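Local coordinates for ribonuclease VapC (Caulobacter crescentus, PDB 5K8J), which is the PIN-domain toxin of a VapBC toxin-antitoxin system and probably acts as a magnesium-dependent ribonuclease, at residues Arg81-Ala86 and Val94-Ala99. Sequence-based numbering, arbitrary orientation.
Sequences RIVESA and VDRMIA
Arg96 lays its side chain across Ile82, whose CG2 is 4.1 Å from Arg96 CD and also lies over one face of the guanidinium. The torsions account for this reach: Arg96 CG stands anti to the carbonyl carbon (chi1 -71°), and the chain then runs extended from CG to NE, carrying the charged end to the last turn of the opposing helix. There Val83 CG1 lies 3.9 Å from Arg96 NH1 and Ala86 CB 3.7 Å from Arg96 NH2, both approaching the guanidinium obliquely. The other branch of Ile82 ends beside the facing backbone, with Ile82 CD1 3.7 Å from Arg96 O.

Polar contact between the two segments runs through one water. The water O lies at the edge of the guanidinium, in its plane, accepting from Arg96 NH2 at 2.8 Å and donating to Ala86 O at 2.7 Å. Arg96 NH2 also forms a salt bridge with Asp119, and Arg96 NH1 donates a hydrogen bond to Gly87 O, just beyond the helix end. The buried charge is thus paired, and bonds on both terminal nitrogens restrict rotation of the group.

The axes of the two short helical segments come within 11.1 Å, with 124° between their N-to-C directions, a wide spacing bridged chiefly by the long arginine. Asp95, a predicted magnesium ligand next to Arg96, gives a hydrogen bond from its backbone N to OE1 of Glu76 in the VapB chain. The contact joins the C-terminal end of helix 73-86 to the first turns of helix 93-104 within the PIN domain; helix 35-45 packs against Val94, Met97 and Ile98, and strand 108-111 of the parallel sheet follows helix 93-104 in the chain.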
ATOM      1  N   ARG B  81      -9.666   0.952  -8.318  1.00 12.63           N
ATOM      2  CA  ARG B  81     -10.317  -0.310  -8.672  1.00 13.91           C
ATOM      3  C   ARG B  81     -11.710  -0.087  -9.248  1.00 11.04           C
ATOM      4  O   ARG B  81     -12.147  -0.823 -10.138  1.00 14.02           O
ATOM      5  CB  ARG B  81     -10.365  -1.228  -7.453  1.00 14.70           C
ATOM      6  CG  ARG B  81      -8.965  -1.791  -7.112  1.00 17.48           C
ATOM      7  CD  ARG B  81      -9.027  -2.939  -6.107  1.00 18.49           C
ATOM      8  NE  ARG B  81      -9.319  -2.423  -4.778  1.00 18.04           N
ATOM      9  CZ  ARG B  81      -8.383  -2.002  -3.934  1.00 21.67           C
ATOM     10  NH1 ARG B  81      -7.097  -2.039  -4.274  1.00 23.33           N
ATOM     11  NH2 ARG B  81      -8.725  -1.522  -2.754  1.00 21.21           N
ATOM     12  N   ILE B  82     -12.447   0.901  -8.736  1.00 12.09           N
ATOM     13  CA  ILE B  82     -13.772   1.187  -9.284  1.00 13.07           C
ATOM     14  C   ILE B  82     -13.687   1.574 -10.756  1.00 13.91           C
ATOM     15  O   ILE B  82     -14.411   1.037 -11.590  1.00 14.13           O
ATOM     16  CB  ILE B  82     -14.472   2.295  -8.481  1.00 13.94           C
ATOM     17  CG1 ILE B  82     -14.804   1.822  -7.072  1.00 15.00           C
ATOM     18  CG2 ILE B  82     -15.722   2.711  -9.191  1.00 15.70           C
ATOM     19  CD1 ILE B  82     -15.396   2.925  -6.126  1.00 14.49           C
ATOM     20  N   VAL B  83     -12.821   2.537 -11.102  1.00 12.36           N
ATOM     21  CA  VAL B  83     -12.769   2.950 -12.500  1.00 12.13           C
ATOM     22  C   VAL B  83     -12.145   1.864 -13.379  1.00 12.74           C
ATOM     23  O   VAL B  83     -12.486   1.756 -14.563  1.00 17.50           O
ATOM     24  CB  VAL B  83     -12.052   4.309 -12.668  1.00 15.84           C
ATOM     25  CG1 VAL B  83     -12.871   5.447 -12.018  1.00 16.65           C
ATOM     26  CG2 VAL B  83     -10.611   4.291 -12.111  1.00 16.37           C
ATOM     27  N   GLU B  84     -11.259   1.017 -12.825  1.00 16.27           N
ATOM     28  CA  GLU B  84     -10.717  -0.092 -13.613  1.00 15.69           C
ATOM     29  C   GLU B  84     -11.817  -1.012 -14.098  1.00 18.08           C
ATOM     30  O   GLU B  84     -11.720  -1.621 -15.182  1.00 20.65           O
ATOM     31  CB  GLU B  84      -9.721  -0.919 -12.784  1.00 17.40           C
ATOM     32  CG  GLU B  84      -8.352  -0.324 -12.662  1.00 21.95           C
ATOM     33  CD  GLU B  84      -7.425  -1.159 -11.779  1.00 16.66           C
ATOM     34  OE1 GLU B  84      -7.852  -2.218 -11.207  1.00 18.66           O
ATOM     35  OE2 GLU B  84      -6.246  -0.784 -11.696  1.00 23.65           O
ATOM     36  N   SER B  85     -12.847  -1.168 -13.283  1.00 16.30           N
ATOM     37  CA  SER B  85     -13.967  -2.034 -13.601  1.00 14.23           C
ATOM     38  C   SER B  85     -15.071  -1.312 -14.372  1.00 14.95           C
ATOM     39  O   SER B  85     -15.549  -1.799 -15.404  1.00 16.48           O
ATOM     40  CB  SER B  85     -14.557  -2.592 -12.309  1.00 18.11           C
ATOM     41  OG  SER B  85     -15.517  -3.576 -12.642  1.00 25.02           O
ATOM     42  N   ALA B  86     -15.490  -0.170 -13.880  1.00 15.49           N
ATOM     43  CA  ALA B  86     -16.682   0.477 -14.401  1.00 15.03           C
ATOM     44  C   ALA B  86     -16.389   1.479 -15.508  1.00 18.22           C
ATOM     45  O   ALA B  86     -17.334   1.951 -16.164  1.00 20.18           O
ATOM     46  CB  ALA B  86     -17.391   1.202 -13.253  1.00 15.64           C
ATOM     47  N   VAL B  94     -17.555  12.254  -7.358  1.00 12.54           N
ATOM     48  CA  VAL B  94     -17.788  12.409  -5.912  1.00 12.85           C
ATOM     49  C   VAL B  94     -18.470  11.169  -5.345  1.00 12.34           C
ATOM     50  O   VAL B  94     -18.059  10.640  -4.303  1.00 13.42           O
ATOM     51  CB  VAL B  94     -18.628  13.665  -5.620  1.00 14.67           C
ATOM     52  CG1 VAL B  94     -19.071  13.652  -4.158  1.00 15.01           C
ATOM     53  CG2 VAL B  94     -17.813  14.911  -5.898  1.00 16.52           C
ATOM     54  N   ASP B  95     -19.523  10.711  -6.021  1.00 13.56           N
ATOM     55  CA  ASP B  95     -20.217   9.467  -5.681  1.00 13.28           C
ATOM     56  C   ASP B  95     -19.225   8.339  -5.437  1.00 12.11           C
ATOM     57  O   ASP B  95     -19.284   7.603  -4.435  1.00 13.11           O
ATOM     58  CB  ASP B  95     -21.127   9.021  -6.845  1.00 16.67           C
ATOM     59  CG  ASP B  95     -22.436   9.781  -6.973  1.00 19.47           C
ATOM     60  OD1 ASP B  95     -22.878  10.451  -6.024  1.00 18.12           O
ATOM     61  OD2 ASP B  95     -23.077   9.607  -8.064  1.00 21.40           O
ATOM     62  N   ARG B  96     -18.339   8.136  -6.403  1.00 10.55           N
ATOM     63  CA  ARG B  96     -17.412   7.020  -6.321  1.00  9.39           C
ATOM     64  C   ARG B  96     -16.326   7.220  -5.254  1.00 11.09           C
ATOM     65  O   ARG B  96     -15.845   6.250  -4.653  1.00 11.86           O
ATOM     66  CB  ARG B  96     -16.826   6.799  -7.719  1.00 12.68           C
ATOM     67  CG  ARG B  96     -17.828   6.216  -8.687  1.00 13.74           C
ATOM     68  CD  ARG B  96     -17.332   6.333 -10.104  1.00 14.19           C
ATOM     69  NE  ARG B  96     -18.205   5.601 -11.012  1.00 13.57           N
ATOM     70  CZ  ARG B  96     -17.880   5.322 -12.272  1.00 14.02           C
ATOM     71  NH1 ARG B  96     -16.721   5.728 -12.731  1.00 14.47           N
ATOM     72  NH2 ARG B  96     -18.690   4.618 -13.062  1.00 14.79           N
HETATM   73  N   MSE B  97     -15.935   8.467  -4.963  1.00 10.65           N
HETATM   74  CA  MSE B  97     -15.016   8.743  -3.870  1.00 10.16           C
HETATM   75  C   MSE B  97     -15.633   8.327  -2.535  1.00  8.26           C
HETATM   76  O   MSE B  97     -14.970   7.689  -1.725  1.00 11.46           O
HETATM   77  CB  MSE B  97     -14.639  10.233  -3.841  1.00 10.62           C
HETATM   78  CG  MSE B  97     -13.703  10.648  -4.970  1.00  9.57           C
HETATM   79 SE   MSE B  97     -13.331  12.577  -4.860  0.87 15.86          SE
HETATM   80  CE  MSE B  97     -12.161  12.555  -3.410  1.00 16.72           C
ATOM     81  N   ILE B  98     -16.890   8.718  -2.317  1.00 10.51           N
ATOM     82  CA  ILE B  98     -17.511   8.369  -1.043  1.00 10.89           C
ATOM     83  C   ILE B  98     -17.739   6.858  -0.957  1.00 10.12           C
ATOM     84  O   ILE B  98     -17.481   6.222   0.082  1.00 12.41           O
ATOM     85  CB  ILE B  98     -18.801   9.178  -0.843  1.00 12.56           C
ATOM     86  CG1 ILE B  98     -18.478  10.682  -0.901  1.00 13.15           C
ATOM     87  CG2 ILE B  98     -19.427   8.788   0.513  1.00 12.52           C
ATOM     88  CD1 ILE B  98     -19.676  11.575  -0.833  1.00 16.68           C
ATOM     89  N   ALA B  99     -18.210   6.252  -2.041  1.00 12.26           N
ATOM     90  CA  ALA B  99     -18.349   4.801  -2.057  1.00  9.56           C
ATOM     91  C   ALA B  99     -17.019   4.100  -1.808  1.00 13.35           C
ATOM     92  O   ALA B  99     -16.968   3.068  -1.127  1.00 11.82           O
ATOM     93  CB  ALA B  99     -18.940   4.349  -3.394  1.00 11.59           C
TER
HETATM   94  O   HOH W   1     -18.450   4.440 -15.846  1.00 24.42           O